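PDB 7LPQ: cytoplasmic protein, which probably hydrolyses steryl beta-glucosides, as a family 5 glycoside hydrolase of a pathogenic fungus, and here holds a pyrrolidine-based ligand. Local coordinates for residues Trp94-Leu99 and Tyr568-Tyr573; Gly587-Leu592 and Gly658-Ala663. All blocks are in the same frame, centred on the assembly; numbering follows the deposited sequence.

Interaction 1: Trp94-Leu99 and Tyr568-Tyr573; sequences WGYNLL and YAIWNY. With YAJ (~{N}-[(3~{R},5~{S})-5-(hydroxymethyl)-1-methyl-pyrrolidin-3-yl]-2-(3-oxidanylidene-4~{H}-1,4-benzoxazin-6-yl)ethanamide), chain E.
Leu98 and Ala569 meet on neighbouring-but-one strands of the (beta/alpha)8 barrel expected of a family 5 glycoside hydrolase: strand 35-43 pairs in parallel with both 98-104 and 567-570, so these two reach each other by side chains, with no hydrogen bond between them. In the tighter part, methyl groups press on a carbonyl oxygen and a phenol end. Leu98 swings CG away from its own N (chi1 173°), and CD2 comes within 3.5 Å of Tyr568 O and also touches the Ala569 methyl, whose small size suits a spot beside a leucine branch. Next along, the CG1 arm of Ile570, beside the backbone N (chi1 -66°), carries CD1 to 3.5 Å from Tyr96 OH, the two side chains crossing at about a right angle. Isoleucine suits the place as an apolar group that reaches this far, while the hydroxyl turns its polarity to Phe665 O. Trp94 CB lies over one face of the Tyr96 ring.

The contact is looser toward Tyr573, whose side chain crosses that of Trp94 at about a right angle, touching at Trp94 CZ3 and Tyr573 CE1, 3.9 Å apart. Solvent is not the reason, since all the touching residues are buried; each ring is instead held by its polar end, Trp94 NE1 by Ile655 O and Tyr573 OH by His87 and Arg90. Gly95 ends helix 83-93 in a Schellman motif; the chain then reaches strand 98-104 through Tyr96 and Asn97. Asn572, joined to Trp571 by a cis peptide, lays CB over one face of the Trp571 ring; over the opposite face lies YAJ C22, 3.1 Å from Trp571 CE2.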
ATOM      1  N   TRP A  94     -13.946  15.254   5.845  1.00 25.66           N
ATOM      2  CA  TRP A  94     -14.471  13.897   5.750  1.00 26.12           C
ATOM      3  C   TRP A  94     -14.233  13.092   7.022  1.00 25.98           C
ATOM      4  O   TRP A  94     -14.598  11.906   7.063  1.00 28.45           O
ATOM      5  CB  TRP A  94     -13.852  13.160   4.554  1.00 25.96           C
ATOM      6  CG  TRP A  94     -14.372  13.626   3.223  1.00 24.80           C
ATOM      7  CD1 TRP A  94     -15.573  14.213   2.976  1.00 24.12           C
ATOM      8  CD2 TRP A  94     -13.692  13.555   1.961  1.00 24.69           C
ATOM      9  NE1 TRP A  94     -15.692  14.508   1.642  1.00 24.44           N
ATOM     10  CE2 TRP A  94     -14.548  14.115   0.996  1.00 24.53           C
ATOM     11  CE3 TRP A  94     -12.446  13.074   1.559  1.00 24.80           C
ATOM     12  CZ2 TRP A  94     -14.199  14.212  -0.348  1.00 24.12           C
ATOM     13  CZ3 TRP A  94     -12.097  13.166   0.225  1.00 24.70           C
ATOM     14  CH2 TRP A  94     -12.973  13.732  -0.714  1.00 25.14           C
ATOM     15  N   GLY A  95     -13.623  13.688   8.040  1.00 22.14           N
ATOM     16  CA  GLY A  95     -13.431  13.025   9.313  1.00 22.13           C
ATOM     17  C   GLY A  95     -12.156  12.225   9.459  1.00 22.22           C
ATOM     18  O   GLY A  95     -12.004  11.516  10.462  1.00 22.90           O
ATOM     19  N   TYR A  96     -11.234  12.316   8.509  1.00 21.63           N
ATOM     20  CA  TYR A  96     -10.021  11.517   8.574  1.00 21.43           C
ATOM     21  C   TYR A  96      -9.016  12.133   9.543  1.00 21.42           C
ATOM     22  O   TYR A  96      -8.882  13.356   9.636  1.00 21.34           O
ATOM     23  CB  TYR A  96      -9.407  11.381   7.181  1.00 21.18           C
ATOM     24  CG  TYR A  96     -10.286  10.633   6.190  1.00 21.24           C
ATOM     25  CD1 TYR A  96     -11.142   9.621   6.614  1.00 21.35           C
ATOM     26  CD2 TYR A  96     -10.256  10.940   4.838  1.00 21.18           C
ATOM     27  CE1 TYR A  96     -11.948   8.928   5.712  1.00 21.40           C
ATOM     28  CE2 TYR A  96     -11.053  10.252   3.925  1.00 22.80           C
ATOM     29  CZ  TYR A  96     -11.899   9.250   4.371  1.00 21.93           C
ATOM     30  OH  TYR A  96     -12.689   8.571   3.483  1.00 22.20           O
ATOM     31  N   ASN A  97      -8.319  11.269  10.276  1.00 21.87           N
ATOM     32  CA  ASN A  97      -7.271  11.674  11.200  1.00 23.57           C
ATOM     33  C   ASN A  97      -5.936  11.009  10.892  1.00 22.94           C
ATOM     34  O   ASN A  97      -5.006  11.106  11.703  1.00 20.71           O
ATOM     35  CB  ASN A  97      -7.686  11.355  12.640  1.00 26.97           C
ATOM     36  CG  ASN A  97      -8.154   9.929  12.810  1.00 30.16           C
ATOM     37  OD1 ASN A  97      -8.036   9.119  11.897  1.00 32.83           O
ATOM     38  ND2 ASN A  97      -8.700   9.613  13.981  1.00 30.93           N
ATOM     39  N   LEU A  98      -5.818  10.336   9.743  1.00 20.68           N
ATOM     40  CA  LEU A  98      -4.658   9.519   9.430  1.00 20.45           C
ATOM     41  C   LEU A  98      -4.244   9.705   7.981  1.00 20.31           C
ATOM     42  O   LEU A  98      -5.086   9.809   7.090  1.00 20.39           O
ATOM     43  CB  LEU A  98      -4.951   8.039   9.687  1.00 20.44           C
ATOM     44  CG  LEU A  98      -3.874   7.052   9.256  1.00 20.21           C
ATOM     45  CD1 LEU A  98      -2.625   7.205  10.100  1.00 20.09           C
ATOM     46  CD2 LEU A  98      -4.426   5.613   9.333  1.00 20.24           C
ATOM     47  N   LEU A  99      -2.936   9.747   7.758  1.00 23.11           N
ATOM     48  CA  LEU A  99      -2.376   9.770   6.412  1.00 24.29           C
ATOM     49  C   LEU A  99      -1.197   8.811   6.369  1.00 23.72           C
ATOM     50  O   LEU A  99      -0.272   8.921   7.177  1.00 25.56           O
ATOM     51  CB  LEU A  99      -1.934  11.178   6.005  1.00 24.43           C
ATOM     52  CG  LEU A  99      -2.985  12.286   6.082  1.00 26.74           C
ATOM     53  CD1 LEU A  99      -2.300  13.651   5.994  1.00 27.52           C
ATOM     54  CD2 LEU A  99      -4.035  12.143   4.993  1.00 26.81           C
ATOM     55  N   TYR A 568      -7.520   1.933   9.388  1.00 24.81           N
ATOM     56  CA  TYR A 568      -7.183   1.698   7.990  1.00 24.42           C
ATOM     57  C   TYR A 568      -6.860   3.010   7.295  1.00 22.84           C
ATOM     58  O   TYR A 568      -7.158   4.096   7.793  1.00 22.70           O
ATOM     59  CB  TYR A 568      -8.320   0.967   7.241  1.00 25.18           C
ATOM     60  CG  TYR A 568      -9.645   1.696   7.209  1.00 25.86           C
ATOM     61  CD1 TYR A 568      -9.857   2.772   6.361  1.00 26.18           C
ATOM     62  CD2 TYR A 568     -10.690   1.302   8.039  1.00 27.32           C
ATOM     63  CE1 TYR A 568     -11.081   3.440   6.340  1.00 27.54           C
ATOM     64  CE2 TYR A 568     -11.905   1.956   8.023  1.00 27.95           C
ATOM     65  CZ  TYR A 568     -12.101   3.019   7.172  1.00 27.68           C
ATOM     66  OH  TYR A 568     -13.322   3.659   7.168  1.00 26.90           O
ATOM     67  N   ALA A 569      -6.256   2.882   6.116  1.00 21.82           N
ATOM     68  CA  ALA A 569      -5.946   4.004   5.239  1.00 21.40           C
ATOM     69  C   ALA A 569      -6.395   3.626   3.835  1.00 22.64           C
ATOM     70  O   ALA A 569      -5.875   2.667   3.255  1.00 23.67           O
ATOM     71  CB  ALA A 569      -4.450   4.329   5.257  1.00 19.94           C
ATOM     72  N   ILE A 570      -7.359   4.370   3.295  1.00 22.08           N
ATOM     73  CA  ILE A 570      -7.897   4.053   1.978  1.00 22.70           C
ATOM     74  C   ILE A 570      -6.868   4.373   0.902  1.00 22.37           C
ATOM     75  O   ILE A 570      -6.180   5.396   0.960  1.00 20.04           O
ATOM     76  CB  ILE A 570      -9.205   4.830   1.731  1.00 22.76           C
ATOM     77  CG1 ILE A 570     -10.297   4.365   2.690  1.00 23.50           C
ATOM     78  CG2 ILE A 570      -9.650   4.666   0.278  1.00 22.32           C
ATOM     79  CD1 ILE A 570     -11.347   5.423   2.959  1.00 25.21           C
ATOM     80  N   TRP A 571      -6.754   3.493  -0.087  1.00 22.48           N
ATOM     81  CA  TRP A 571      -5.998   3.774  -1.302  1.00 22.56           C
ATOM     82  C   TRP A 571      -6.969   4.198  -2.403  1.00 22.89           C
ATOM     83  O   TRP A 571      -7.822   3.398  -2.811  1.00 22.95           O
ATOM     84  CB  TRP A 571      -5.193   2.538  -1.744  1.00 22.22           C
ATOM     85  CG  TRP A 571      -4.304   2.869  -2.883  1.00 21.44           C
ATOM     86  CD1 TRP A 571      -4.658   2.937  -4.189  1.00 20.85           C
ATOM     87  CD2 TRP A 571      -2.922   3.252  -2.817  1.00 20.49           C
ATOM     88  NE1 TRP A 571      -3.588   3.351  -4.949  1.00 19.80           N
ATOM     89  CE2 TRP A 571      -2.508   3.538  -4.133  1.00 19.26           C
ATOM     90  CE3 TRP A 571      -2.002   3.388  -1.776  1.00 20.88           C
ATOM     91  CZ2 TRP A 571      -1.207   3.917  -4.443  1.00 19.81           C
ATOM     92  CZ3 TRP A 571      -0.704   3.778  -2.082  1.00 20.52           C
ATOM     93  CH2 TRP A 571      -0.321   4.038  -3.405  1.00 20.17           C
ATOM     94  N   ASN A 572      -6.864   5.448  -2.872  1.00 24.78           N
ATOM     95  CA  ASN A 572      -5.916   6.468  -2.403  1.00 26.78           C
ATOM     96  C   ASN A 572      -6.503   7.846  -2.733  1.00 26.47           C
ATOM     97  O   ASN A 572      -7.679   7.954  -3.078  1.00 27.11           O
ATOM     98  CB  ASN A 572      -4.535   6.270  -3.043  1.00 27.97           C
ATOM     99  CG  ASN A 572      -4.541   6.473  -4.548  1.00 28.50           C
ATOM    100  OD1 ASN A 572      -3.919   7.401  -5.038  1.00 28.89           O
ATOM    101  ND2 ASN A 572      -5.208   5.576  -5.285  1.00 28.18           N
ATOM    102  N   TYR A 573      -5.691   8.896  -2.622  1.00 26.45           N
ATOM    103  CA  TYR A 573      -6.136  10.270  -2.868  1.00 26.41           C
ATOM    104  C   TYR A 573      -5.133  10.943  -3.793  1.00 25.62           C
ATOM    105  O   TYR A 573      -4.000  11.222  -3.380  1.00 25.31           O
ATOM    106  CB  TYR A 573      -6.277  11.047  -1.557  1.00 27.42           C
ATOM    107  CG  TYR A 573      -6.925  12.415  -1.706  1.00 28.12           C
ATOM    108  CD1 TYR A 573      -8.311  12.556  -1.700  1.00 28.71           C
ATOM    109  CD2 TYR A 573      -6.151  13.561  -1.853  1.00 27.83           C
ATOM    110  CE1 TYR A 573      -8.897  13.799  -1.838  1.00 29.39           C
ATOM    111  CE2 TYR A 573      -6.731  14.805  -1.988  1.00 27.98           C
ATOM    112  CZ  TYR A 573      -8.099  14.921  -1.979  1.00 29.34           C
ATOM    113  OH  TYR A 573      -8.675  16.167  -2.117  1.00 30.62           O
TER
HETATM  114  C10 YAJ E 901      -3.062  -6.852  -1.381  1.00 33.74           C
HETATM  115  C13 YAJ E 901      -4.747  -8.667  -2.734  1.00 36.26           C
HETATM  116  C20 YAJ E 901      -1.191  -1.714  -5.414  1.00 30.27           C
HETATM  117  C21 YAJ E 901      -2.279  -0.746  -5.222  1.00 30.39           C
HETATM  118  C22 YAJ E 901      -1.895   0.718  -5.344  1.00 28.46           C
HETATM  119  C01 YAJ E 901      -4.570  -0.546  -5.910  1.00 33.17           C
HETATM  120  C03 YAJ E 901      -3.353  -2.602  -6.047  1.00 32.19           C
HETATM  121  C04 YAJ E 901      -1.864  -3.083  -5.724  1.00 32.44           C
HETATM  122  C06 YAJ E 901      -1.949  -5.371  -4.631  1.00 33.02           C
HETATM  123  C08 YAJ E 901      -1.641  -6.383  -3.509  1.00 32.77           C
HETATM  124  C09 YAJ E 901      -2.803  -7.086  -2.746  1.00 33.57           C
HETATM  125  C11 YAJ E 901      -4.122  -7.499  -0.704  1.00 34.57           C
HETATM  126  C12 YAJ E 901      -4.983  -8.417  -1.357  1.00 36.49           C
HETATM  127  C14 YAJ E 901      -3.665  -8.004  -3.390  1.00 33.87           C
HETATM  128  C16 YAJ E 901      -6.708 -10.191  -2.795  1.00 39.98           C
HETATM  129  C18 YAJ E 901      -7.073  -9.740  -1.461  1.00 40.37           C
HETATM  130  N02 YAJ E 901      -3.250  -1.162  -6.281  1.00 32.23           N
HETATM  131  N05 YAJ E 901      -1.610  -4.067  -4.660  1.00 33.08           N
HETATM  132  N15 YAJ E 901      -5.614  -9.614  -3.405  1.00 38.18           N
HETATM  133  O07 YAJ E 901      -2.558  -5.799  -5.624  1.00 33.64           O
HETATM  134  O17 YAJ E 901      -7.443 -10.980  -3.407  1.00 42.06           O
HETATM  135  O19 YAJ E 901      -5.992  -9.047  -0.699  1.00 39.20           O
HETATM  136  O23 YAJ E 901      -1.197   0.951  -6.560  1.00 28.21           O

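Interaction 2: Gly587-Leu592 and Gly658-Ala663; sequences GEDLSL and GSRAVA. With YAJ (~{N}-[(3~{R},5~{S})-5-(hydroxymethyl)-1-methyl-pyrrolidin-3-yl]-2-(3-oxidanylidene-4~{H}-1,4-benzoxazin-6-yl)ethanamide), chain E.
Leu592 and Arg660 bring their backbones to 5.7 Å between CA atoms, where two irregular segments meet just before helix 662-665. The amide of Arg660 gives a weak hydrogen bond to Leu592 O, 3.0 Å from N to O, and Ser659 CA adds a CA-H...O contact to the same oxygen. Gly658 has a positive phi, with backbone angles that would jam a CB against the preceding carbonyl, so glycine suits the turn into this contact. Ala661 then takes the N-cap position.

From this backbone join, the Arg660 side chain runs back along 587-592. Its chain is bent at chi2 and chi3 (101° and 67°), which brings CD against Leu592 O and the guanidinium edge to Ser591 O. There NE and NH2 grip a single oxygen side-on, NH2 at 2.9 Å from Ser591 O, both from the same face of the carbonyl; NE stands above its plane and NH2 is tilted from it. This two-donor grip by a buried arginine lies in the loop region that follows barrel strand 567-570, and arginine suits it because one planar group can serve a carbonyl and a carboxylate together. NH2 also forms a salt bridge with Asp589 OD1 at 3.0 Å, meeting it on the syn side, with the carboxylate and guanidinium planes 32° apart. The buried charge is shared further: NH1 has a salt bridge to Asp597, and Tyr526 makes a cation-pi contact, while Asp589 is also bonded by Tyr534 and Asn577. A water accepts from Arg660 NH1 at 3.1 Å and lies close to Asp589 OD2. The residue before Asp589, Glu588, turns to the ligand: its OE2 receives YAJ N02 and its OE1 receives YAJ O23, each at 2.6 Å.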
ATOM      1  N   GLY A 587      -2.759   2.490 -15.357  1.00 30.93           N
ATOM      2  CA  GLY A 587      -4.184   2.348 -15.555  1.00 30.72           C
ATOM      3  C   GLY A 587      -4.994   2.163 -14.295  1.00 30.59           C
ATOM      4  O   GLY A 587      -6.191   1.853 -14.387  1.00 29.26           O
ATOM      5  N   GLU A 588      -4.384   2.319 -13.122  1.00 26.02           N
ATOM      6  CA  GLU A 588      -5.135   2.241 -11.878  1.00 24.29           C
ATOM      7  C   GLU A 588      -5.914   3.530 -11.672  1.00 22.52           C
ATOM      8  O   GLU A 588      -5.451   4.616 -12.025  1.00 22.10           O
ATOM      9  CB  GLU A 588      -4.207   1.997 -10.697  1.00 24.26           C
ATOM     10  CG  GLU A 588      -3.863   0.549 -10.455  1.00 23.75           C
ATOM     11  CD  GLU A 588      -3.216   0.327  -9.097  1.00 25.74           C
ATOM     12  OE1 GLU A 588      -3.113   1.302  -8.317  1.00 26.23           O
ATOM     13  OE2 GLU A 588      -2.812  -0.825  -8.807  1.00 26.26           O
ATOM     14  N   ASP A 589      -7.115   3.403 -11.110  1.00 24.36           N
ATOM     15  CA  ASP A 589      -7.992   4.551 -10.855  1.00 24.59           C
ATOM     16  C   ASP A 589      -8.713   4.276  -9.537  1.00 23.04           C
ATOM     17  O   ASP A 589      -9.833   3.753  -9.527  1.00 22.33           O
ATOM     18  CB  ASP A 589      -8.966   4.769 -12.002  1.00 25.57           C
ATOM     19  CG  ASP A 589      -9.660   6.114 -11.926  1.00 26.84           C
ATOM     20  OD1 ASP A 589      -9.559   6.775 -10.868  1.00 27.42           O
ATOM     21  OD2 ASP A 589     -10.307   6.511 -12.915  1.00 26.56           O
ATOM     22  N   LEU A 590      -8.062   4.625  -8.424  1.00 20.00           N
ATOM     23  CA  LEU A 590      -8.634   4.419  -7.099  1.00 20.09           C
ATOM     24  C   LEU A 590      -8.774   5.713  -6.308  1.00 20.22           C
ATOM     25  O   LEU A 590      -9.007   5.665  -5.093  1.00 20.28           O
ATOM     26  CB  LEU A 590      -7.794   3.412  -6.312  1.00 19.92           C
ATOM     27  CG  LEU A 590      -7.947   1.967  -6.801  1.00 19.84           C
ATOM     28  CD1 LEU A 590      -6.914   1.628  -7.879  1.00 19.65           C
ATOM     29  CD2 LEU A 590      -7.841   0.987  -5.644  1.00 19.80           C
ATOM     30  N   SER A 591      -8.655   6.865  -6.956  1.00 22.47           N
ATOM     31  CA  SER A 591      -8.734   8.125  -6.232  1.00 23.76           C
ATOM     32  C   SER A 591     -10.162   8.397  -5.779  1.00 25.33           C
ATOM     33  O   SER A 591     -11.125   8.149  -6.512  1.00 25.44           O
ATOM     34  CB  SER A 591      -8.243   9.284  -7.097  1.00 23.08           C
ATOM     35  OG  SER A 591      -8.176  10.482  -6.347  1.00 22.03           O
ATOM     36  N   LEU A 592     -10.292   8.906  -4.550  1.00 25.58           N
ATOM     37  CA  LEU A 592     -11.587   9.334  -4.057  1.00 25.31           C
ATOM     38  C   LEU A 592     -12.075  10.591  -4.760  1.00 26.67           C
ATOM     39  O   LEU A 592     -13.282  10.860  -4.767  1.00 27.72           O
ATOM     40  CB  LEU A 592     -11.515   9.587  -2.556  1.00 26.07           C
ATOM     41  CG  LEU A 592     -11.063   8.436  -1.655  1.00 27.06           C
ATOM     42  CD1 LEU A 592     -11.307   8.805  -0.189  1.00 27.30           C
ATOM     43  CD2 LEU A 592     -11.762   7.145  -2.006  1.00 27.13           C
ATOM     44  N   GLY A 658     -16.147  17.001  -6.779  1.00 22.74           N
ATOM     45  CA  GLY A 658     -14.987  16.215  -7.124  1.00 22.12           C
ATOM     46  C   GLY A 658     -14.944  14.830  -6.520  1.00 22.48           C
ATOM     47  O   GLY A 658     -14.204  13.976  -7.019  1.00 22.75           O
ATOM     48  N   SER A 659     -15.710  14.581  -5.461  1.00 24.37           N
ATOM     49  CA  SER A 659     -15.732  13.258  -4.855  1.00 25.63           C
ATOM     50  C   SER A 659     -16.455  12.258  -5.756  1.00 25.14           C
ATOM     51  O   SER A 659     -17.207  12.627  -6.659  1.00 24.61           O
ATOM     52  CB  SER A 659     -16.418  13.304  -3.491  1.00 26.35           C
ATOM     53  OG  SER A 659     -17.776  13.691  -3.617  1.00 27.49           O
ATOM     54  N   ARG A 660     -16.210  10.970  -5.495  1.00 24.85           N
ATOM     55  CA  ARG A 660     -16.856   9.876  -6.214  1.00 23.80           C
ATOM     56  C   ARG A 660     -17.262   8.818  -5.201  1.00 24.02           C
ATOM     57  O   ARG A 660     -16.399   8.236  -4.537  1.00 23.02           O
ATOM     58  CB  ARG A 660     -15.928   9.267  -7.269  1.00 22.87           C
ATOM     59  CG  ARG A 660     -15.523  10.230  -8.374  1.00 22.18           C
ATOM     60  CD  ARG A 660     -14.118  10.791  -8.145  1.00 21.99           C
ATOM     61  NE  ARG A 660     -13.082   9.764  -8.256  1.00 21.69           N
ATOM     62  CZ  ARG A 660     -12.516   9.393  -9.398  1.00 22.41           C
ATOM     63  NH1 ARG A 660     -12.878   9.964 -10.543  1.00 23.18           N
ATOM     64  NH2 ARG A 660     -11.576   8.454  -9.402  1.00 22.42           N
ATOM     65  N   ALA A 661     -18.570   8.572  -5.088  1.00 27.13           N
ATOM     66  CA  ALA A 661     -19.111   7.617  -4.118  1.00 27.25           C
ATOM     67  C   ALA A 661     -18.773   8.042  -2.690  1.00 25.80           C
ATOM     68  O   ALA A 661     -18.422   7.217  -1.839  1.00 24.92           O
ATOM     69  CB  ALA A 661     -18.605   6.195  -4.396  1.00 26.78           C
ATOM     70  N   VAL A 662     -18.898   9.343  -2.421  1.00 24.11           N
ATOM     71  CA  VAL A 662     -18.535   9.866  -1.105  1.00 24.00           C
ATOM     72  C   VAL A 662     -19.377   9.222  -0.014  1.00 23.87           C
ATOM     73  O   VAL A 662     -18.943   9.125   1.141  1.00 22.65           O
ATOM     74  CB  VAL A 662     -18.672  11.404  -1.087  1.00 24.74           C
ATOM     75  CG1 VAL A 662     -20.141  11.822  -1.151  1.00 25.08           C
ATOM     76  CG2 VAL A 662     -17.994  11.985   0.143  1.00 24.59           C
ATOM     77  N   ALA A 663     -20.586   8.765  -0.353  1.00 25.02           N
ATOM     78  CA  ALA A 663     -21.452   8.165   0.659  1.00 24.87           C
ATOM     79  C   ALA A 663     -20.822   6.920   1.263  1.00 24.69           C
ATOM     80  O   ALA A 663     -21.127   6.561   2.407  1.00 23.99           O
ATOM     81  CB  ALA A 663     -22.815   7.826   0.051  1.00 25.42           C
TER
HETATM   82  C10 YAJ E 901      -3.062  -6.852  -1.381  1.00 33.74           C
HETATM   83  C13 YAJ E 901      -4.747  -8.667  -2.734  1.00 36.26           C
HETATM   84  C20 YAJ E 901      -1.191  -1.714  -5.414  1.00 30.27           C
HETATM   85  C21 YAJ E 901      -2.279  -0.746  -5.222  1.00 30.39           C
HETATM   86  C22 YAJ E 901      -1.895   0.718  -5.344  1.00 28.46           C
HETATM   87  C01 YAJ E 901      -4.570  -0.546  -5.910  1.00 33.17           C
HETATM   88  C03 YAJ E 901      -3.353  -2.602  -6.047  1.00 32.19           C
HETATM   89  C04 YAJ E 901      -1.864  -3.083  -5.724  1.00 32.44           C
HETATM   90  C06 YAJ E 901      -1.949  -5.371  -4.631  1.00 33.02           C
HETATM   91  C08 YAJ E 901      -1.641  -6.383  -3.509  1.00 32.77           C
HETATM   92  C09 YAJ E 901      -2.803  -7.086  -2.746  1.00 33.57           C
HETATM   93  C11 YAJ E 901      -4.122  -7.499  -0.704  1.00 34.57           C
HETATM   94  C12 YAJ E 901      -4.983  -8.417  -1.357  1.00 36.49           C
HETATM   95  C14 YAJ E 901      -3.665  -8.004  -3.390  1.00 33.87           C
HETATM   96  C16 YAJ E 901      -6.708 -10.191  -2.795  1.00 39.98           C
HETATM   97  C18 YAJ E 901      -7.073  -9.740  -1.461  1.00 40.37           C
HETATM   98  N02 YAJ E 901      -3.250  -1.162  -6.281  1.00 32.23           N
HETATM   99  N05 YAJ E 901      -1.610  -4.067  -4.660  1.00 33.08           N
HETATM  100  N15 YAJ E 901      -5.614  -9.614  -3.405  1.00 38.18           N
HETATM  101  O07 YAJ E 901      -2.558  -5.799  -5.624  1.00 33.64           O
HETATM  102  O17 YAJ E 901      -7.443 -10.980  -3.407  1.00 42.06           O
HETATM  103  O19 YAJ E 901      -5.992  -9.047  -0.699  1.00 39.20           O
HETATM  104  O23 YAJ E 901      -1.197   0.951  -6.560  1.00 28.21           O
HETATM  105  O   HOH W   1     -10.829   8.864 -12.585  1.00 23.55           O

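How the interactions relate
Interactions 1 and 2 lie 13 Å apart between centres and touch directly through the backbone. Asn572 N is 3.1 Å from Leu590 O, and Asn572 O is 3.1 Å from Leu592 N, two probable hydrogen bonds that tie segment 568-573 to 587-592. At the other end, Val662 CG2 packs against Trp94 NE1 at 3.7 Å, so the two contacts also meet through their partner segments. Both reach the bound YAJ, interaction 1 by the aromatic face of Trp571 and interaction 2 by the carboxylate of Glu588, with Leu590 CD2 3.6 Å from YAJ C01. Glu271, outside both contacts, also bonds the ligand, whose site probably lies in the substrate pocket of the barrel.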